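Dendroaspis polylepis MT9 (Dendroaspis polylepis, PDB 6R5M) antagonizes the muscarinic type 2 acetylcholine receptor and reverses the relaxation that agonists of this receptor induce in rat and human arteries. Local coordinates at residues 1-9 with 13-25. Residues are numbered along the deposited sequence; the frame is centred on the assembly and turned at random.
With PGO (S-1,2-propanediol), chain F.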
loop_
_atom_site.group_PDB
_atom_site.type_symbol
_atom_site.label_atom_id
_atom_site.label_comp_id
_atom_site.label_asym_id
_atom_site.label_seq_id
_atom_site.Cartn_x
_atom_site.Cartn_y
_atom_site.Cartn_z
ATOM N N THR A 1 -8.314 2.548 -8.870
ATOM C CA THR A 1 -7.437 1.385 -8.910
ATOM C C THR A 1 -7.762 0.442 -7.741
ATOM O O THR A 1 -8.076 0.905 -6.651
ATOM C CB THR A 1 -5.961 1.845 -8.958
ATOM O OG1 THR A 1 -5.814 2.780 -10.024
ATOM C CG2 THR A 1 -4.981 0.698 -9.192
ATOM N N ILE A 2 -7.724 -0.874 -7.981
ATOM C CA ILE A 2 -7.958 -1.869 -6.929
ATOM C C ILE A 2 -6.621 -2.099 -6.214
ATOM O O ILE A 2 -5.644 -2.481 -6.854
ATOM C CB ILE A 2 -8.600 -3.179 -7.486
ATOM C CG1 ILE A 2 -10.029 -2.897 -8.042
ATOM C CG2 ILE A 2 -8.621 -4.294 -6.412
ATOM C CD1 ILE A 2 -10.541 -3.895 -9.071
ATOM N N CYS A 3 -6.570 -1.841 -4.901
ATOM C CA CYS A 3 -5.346 -1.962 -4.106
ATOM C C CYS A 3 -5.494 -2.950 -2.964
ATOM O O CYS A 3 -6.546 -2.986 -2.313
ATOM C CB CYS A 3 -4.902 -0.595 -3.576
ATOM S SG CYS A 3 -4.770 0.713 -4.826
ATOM N N HIS A 4 -4.390 -3.665 -2.643
ATOM C CA HIS A 4 -4.303 -4.539 -1.459
ATOM C C HIS A 4 -4.361 -3.607 -0.235
ATOM O O HIS A 4 -3.761 -2.527 -0.262
ATOM C CB HIS A 4 -2.967 -5.320 -1.436
ATOM C CG HIS A 4 -2.860 -6.426 -2.446
ATOM N ND1 HIS A 4 -3.429 -7.678 -2.215
ATOM C CD2 HIS A 4 -2.190 -6.463 -3.624
ATOM C CE1 HIS A 4 -3.128 -8.411 -3.282
ATOM N NE2 HIS A 4 -2.375 -7.728 -4.147
ATOM N N ILE A 5 -5.167 -3.973 0.782
ATOM C CA ILE A 5 -5.292 -3.183 2.007
ATOM C C ILE A 5 -4.744 -3.980 3.153
ATOM O O ILE A 5 -5.027 -5.168 3.271
ATOM C CB ILE A 5 -6.743 -2.677 2.302
ATOM C CG1 ILE A 5 -7.295 -1.820 1.138
ATOM C CG2 ILE A 5 -6.845 -1.920 3.648
ATOM C CD1 ILE A 5 -6.783 -0.366 0.991
ATOM N N GLN A 6 -3.989 -3.311 4.022
ATOM C CA GLN A 6 -3.436 -3.937 5.216
ATOM C C GLN A 6 -4.420 -3.855 6.388
ATOM O O GLN A 6 -4.862 -2.770 6.757
ATOM C CB GLN A 6 -2.085 -3.295 5.578
ATOM C CG GLN A 6 -1.283 -4.084 6.614
ATOM C CD GLN A 6 -0.668 -5.378 6.097
ATOM O OE1 GLN A 6 -0.615 -5.660 4.893
ATOM N NE2 GLN A 6 -0.178 -6.193 7.016
ATOM N N ILE A 7 -4.803 -5.026 6.918
ATOM C CA ILE A 7 -5.693 -5.224 8.070
ATOM C C ILE A 7 -5.019 -6.292 8.943
ATOM O O ILE A 7 -4.707 -7.373 8.436
ATOM C CB ILE A 7 -7.138 -5.647 7.660
ATOM C CG1 ILE A 7 -7.778 -4.627 6.679
ATOM C CG2 ILE A 7 -8.030 -5.835 8.912
ATOM C CD1 ILE A 7 -9.102 -5.053 6.036
ATOM N N SER A 8 -4.781 -5.988 10.234
ATOM C CA SER A 8 -4.139 -6.914 11.182
ATOM C C SER A 8 -4.866 -8.256 11.272
ATOM O O SER A 8 -6.089 -8.285 11.433
ATOM C CB SER A 8 -4.030 -6.292 12.570
ATOM O OG SER A 8 -3.344 -5.054 12.537
ATOM N N LYS A 9 -4.098 -9.358 11.115
ATOM C CA LYS A 9 -4.549 -10.755 11.155
ATOM C C LYS A 9 -5.633 -11.096 10.081
ATOM O O LYS A 9 -6.319 -12.117 10.203
ATOM C CB LYS A 9 -5.003 -11.152 12.577
ATOM C CG LYS A 9 -3.869 -11.184 13.608
ATOM C CD LYS A 9 -4.290 -11.884 14.897
ATOM C CE LYS A 9 -3.103 -12.293 15.741
ATOM N NZ LYS A 9 -3.519 -12.900 17.037
ATOM N N ILE A 13 -7.640 -8.807 1.641
ATOM C CA ILE A 13 -8.613 -7.723 1.475
ATOM C C ILE A 13 -8.117 -6.692 0.464
ATOM O O ILE A 13 -6.978 -6.225 0.556
ATOM C CB ILE A 13 -9.056 -7.089 2.831
ATOM C CG1 ILE A 13 -9.582 -8.153 3.842
ATOM C CG2 ILE A 13 -10.067 -5.934 2.636
ATOM C CD1 ILE A 13 -10.734 -9.104 3.391
ATOM N N LEU A 14 -8.985 -6.349 -0.504
ATOM C CA LEU A 14 -8.706 -5.347 -1.530
ATOM C C LEU A 14 -9.749 -4.216 -1.453
ATOM O O LEU A 14 -10.883 -4.453 -1.047
ATOM C CB LEU A 14 -8.719 -5.960 -2.945
ATOM C CG LEU A 14 -7.955 -7.260 -3.184
ATOM C CD1 LEU A 14 -8.471 -7.974 -4.431
ATOM C CD2 LEU A 14 -6.513 -7.004 -3.351
ATOM N N LYS A 15 -9.362 -2.997 -1.845
ATOM C CA LYS A 15 -10.254 -1.835 -1.868
ATOM C C LYS A 15 -10.226 -1.187 -3.243
ATOM O O LYS A 15 -9.146 -1.005 -3.814
ATOM C CB LYS A 15 -9.848 -0.829 -0.773
ATOM C CG LYS A 15 -10.627 0.477 -0.727
ATOM C CD LYS A 15 -10.264 1.311 0.493
ATOM C CE LYS A 15 -10.939 2.663 0.449
ATOM N NZ LYS A 15 -10.501 3.540 1.564
ATOM N N THR A 16 -11.412 -0.848 -3.774
ATOM C CA THR A 16 -11.553 -0.134 -5.044
ATOM C C THR A 16 -11.326 1.349 -4.697
ATOM O O THR A 16 -12.196 1.993 -4.093
ATOM C CB THR A 16 -12.916 -0.439 -5.694
ATOM O OG1 THR A 16 -13.105 -1.856 -5.748
ATOM C CG2 THR A 16 -13.049 0.154 -7.092
ATOM N N CYS A 17 -10.121 1.853 -5.008
ATOM C CA CYS A 17 -9.708 3.232 -4.711
ATOM C C CYS A 17 -10.133 4.207 -5.789
ATOM O O CYS A 17 -10.109 3.865 -6.977
ATOM C CB CYS A 17 -8.200 3.321 -4.472
ATOM S SG CYS A 17 -7.525 2.017 -3.412
ATOM N N GLU A 18 -10.454 5.452 -5.370
ATOM C CA GLU A 18 -10.763 6.576 -6.253
ATOM C C GLU A 18 -9.442 7.044 -6.868
ATOM O O GLU A 18 -9.427 7.538 -7.996
ATOM C CB GLU A 18 -11.387 7.730 -5.451
ATOM C CG GLU A 18 -12.884 7.593 -5.229
ATOM C CD GLU A 18 -13.410 8.491 -4.129
ATOM O OE1 GLU A 18 -13.524 9.715 -4.364
ATOM O OE2 GLU A 18 -13.702 7.971 -3.026
ATOM N N GLU A 19 -8.330 6.875 -6.107
ATOM C CA GLU A 19 -6.962 7.214 -6.508
ATOM C C GLU A 19 -6.475 6.266 -7.597
ATOM O O GLU A 19 -6.865 5.100 -7.636
ATOM C CB GLU A 19 -5.983 7.141 -5.312
ATOM C CG GLU A 19 -6.264 8.116 -4.178
ATOM C CD GLU A 19 -7.152 7.593 -3.061
ATOM O OE1 GLU A 19 -7.850 6.573 -3.261
ATOM O OE2 GLU A 19 -7.155 8.214 -1.976
ATOM N N ASN A 20 -5.577 6.773 -8.450
ATOM C CA ASN A 20 -4.948 6.026 -9.522
ATOM C C ASN A 20 -3.815 5.132 -8.986
ATOM O O ASN A 20 -3.479 4.128 -9.617
ATOM C CB ASN A 20 -4.405 6.998 -10.555
ATOM C CG ASN A 20 -4.006 6.360 -11.843
ATOM O OD1 ASN A 20 -4.722 5.536 -12.434
ATOM N ND2 ASN A 20 -2.859 6.766 -12.323
ATOM N N SER A 21 -3.251 5.472 -7.808
ATOM C CA SER A 21 -2.138 4.734 -7.216
ATOM C C SER A 21 -2.470 3.881 -5.986
ATOM O O SER A 21 -3.475 4.087 -5.303
ATOM C CB SER A 21 -0.982 5.674 -6.878
ATOM O OG SER A 21 -0.571 6.463 -7.980
ATOM N N CYS A 22 -1.600 2.900 -5.748
ATOM C CA CYS A 22 -1.577 1.986 -4.608
ATOM C C CYS A 22 -0.224 2.206 -3.951
ATOM O O CYS A 22 0.726 2.641 -4.618
ATOM C CB CYS A 22 -1.718 0.532 -5.050
ATOM S SG CYS A 22 -3.209 0.150 -5.998
ATOM N N TYR A 23 -0.108 1.857 -2.672
ATOM C CA TYR A 23 1.160 1.972 -1.963
ATOM C C TYR A 23 1.408 0.824 -1.011
ATOM O O TYR A 23 0.470 0.167 -0.553
ATOM C CB TYR A 23 1.266 3.314 -1.211
ATOM C CG TYR A 23 0.506 3.348 0.100
ATOM C CD1 TYR A 23 -0.825 3.753 0.148
ATOM C CD2 TYR A 23 1.119 2.973 1.295
ATOM C CE1 TYR A 23 -1.526 3.786 1.351
ATOM C CE2 TYR A 23 0.415 2.968 2.497
ATOM C CZ TYR A 23 -0.906 3.382 2.520
ATOM O OH TYR A 23 -1.598 3.394 3.708
ATOM N N LYS A 24 2.669 0.643 -0.658
ATOM C CA LYS A 24 3.131 -0.284 0.347
ATOM C C LYS A 24 4.164 0.490 1.137
ATOM O O LYS A 24 5.167 0.945 0.571
ATOM C CB LYS A 24 3.709 -1.562 -0.276
ATOM C CG LYS A 24 4.076 -2.628 0.760
ATOM C CD LYS A 24 4.168 -4.022 0.145
ATOM C CE LYS A 24 5.548 -4.325 -0.360
ATOM N NZ LYS A 24 5.670 -5.763 -0.707
ATOM N N MET A 25 3.895 0.677 2.425
ATOM C CA MET A 25 4.772 1.412 3.323
ATOM C C MET A 25 5.434 0.464 4.307
ATOM O O MET A 25 4.746 -0.354 4.933
ATOM C CB MET A 25 4.000 2.531 4.037
ATOM C CG MET A 25 4.920 3.547 4.710
ATOM S SD MET A 25 4.013 4.921 5.436
ATOM C CE MET A 25 3.982 6.026 4.058
HETATM C C1 PGO F . -2.898 9.073 -6.059
HETATM C C2 PGO F . -3.052 9.845 -7.352
HETATM C C3 PGO F . -4.477 9.858 -7.822
HETATM O O1 PGO F . -2.890 9.943 -4.930
HETATM O O2 PGO F . -2.218 9.271 -8.350
HETATM O O HOH W 1 -7.660 4.777 -11.207
HETATM O O HOH W 2 -4.814 -8.053 0.296
HETATM O O HOH W 3 -5.609 -7.814 3.504
#
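T1 meets the 17-20 loop at the base of the first finger of a three-finger toxin, where a short antiparallel hairpin of strands 2-4 and 14-16 is fastened to the disulfide core. The fold shows how a small protein with little interior can be held by backbone bonds and cystines. The N-terminal nitrogen of T1 donates to both C17 O and E19 O, while T1 O receives C17 N at 2.8 Å. T1 OG1 lies beside its own backbone N (chi1 -52°), which brings it to N20 O at 2.7 Å, above that carbonyl's plane; water 1 links the hydroxyl to N20 OD1.

I2 shares one face of the hairpin with T16 and L14, and its CG2 rests on L14 CB. C3 points to the other face, which it shares with K15. Its N and O pair with K15 O and K15 N, the first bond nearly straight at 171°, and its SG forms a disulfide with C22 SG, at the start of the central finger's strand 22-27. C3 SG also lies 3.4 Å from SG of C17, which is bonded to C36, so two cystines pack against each other at the core.

H4 returns to the face of I2. L14 CD2 sits over its ring in a CH-pi contact, 3.7 Å from the centroid and displaced toward the rim at ND1, while water 2 approaches at the ring edge and bridges ND1 to I13 O. That same carbonyl takes I5 N in the hairpin's next backbone bond. I5 leans toward the partner strand and crosses the K15 stem obliquely, CG1 pressing tightly on K15 CB at 3.3 Å. Farther out along the finger, I7 CD1 touches I13 CG2 at 3.6 Å.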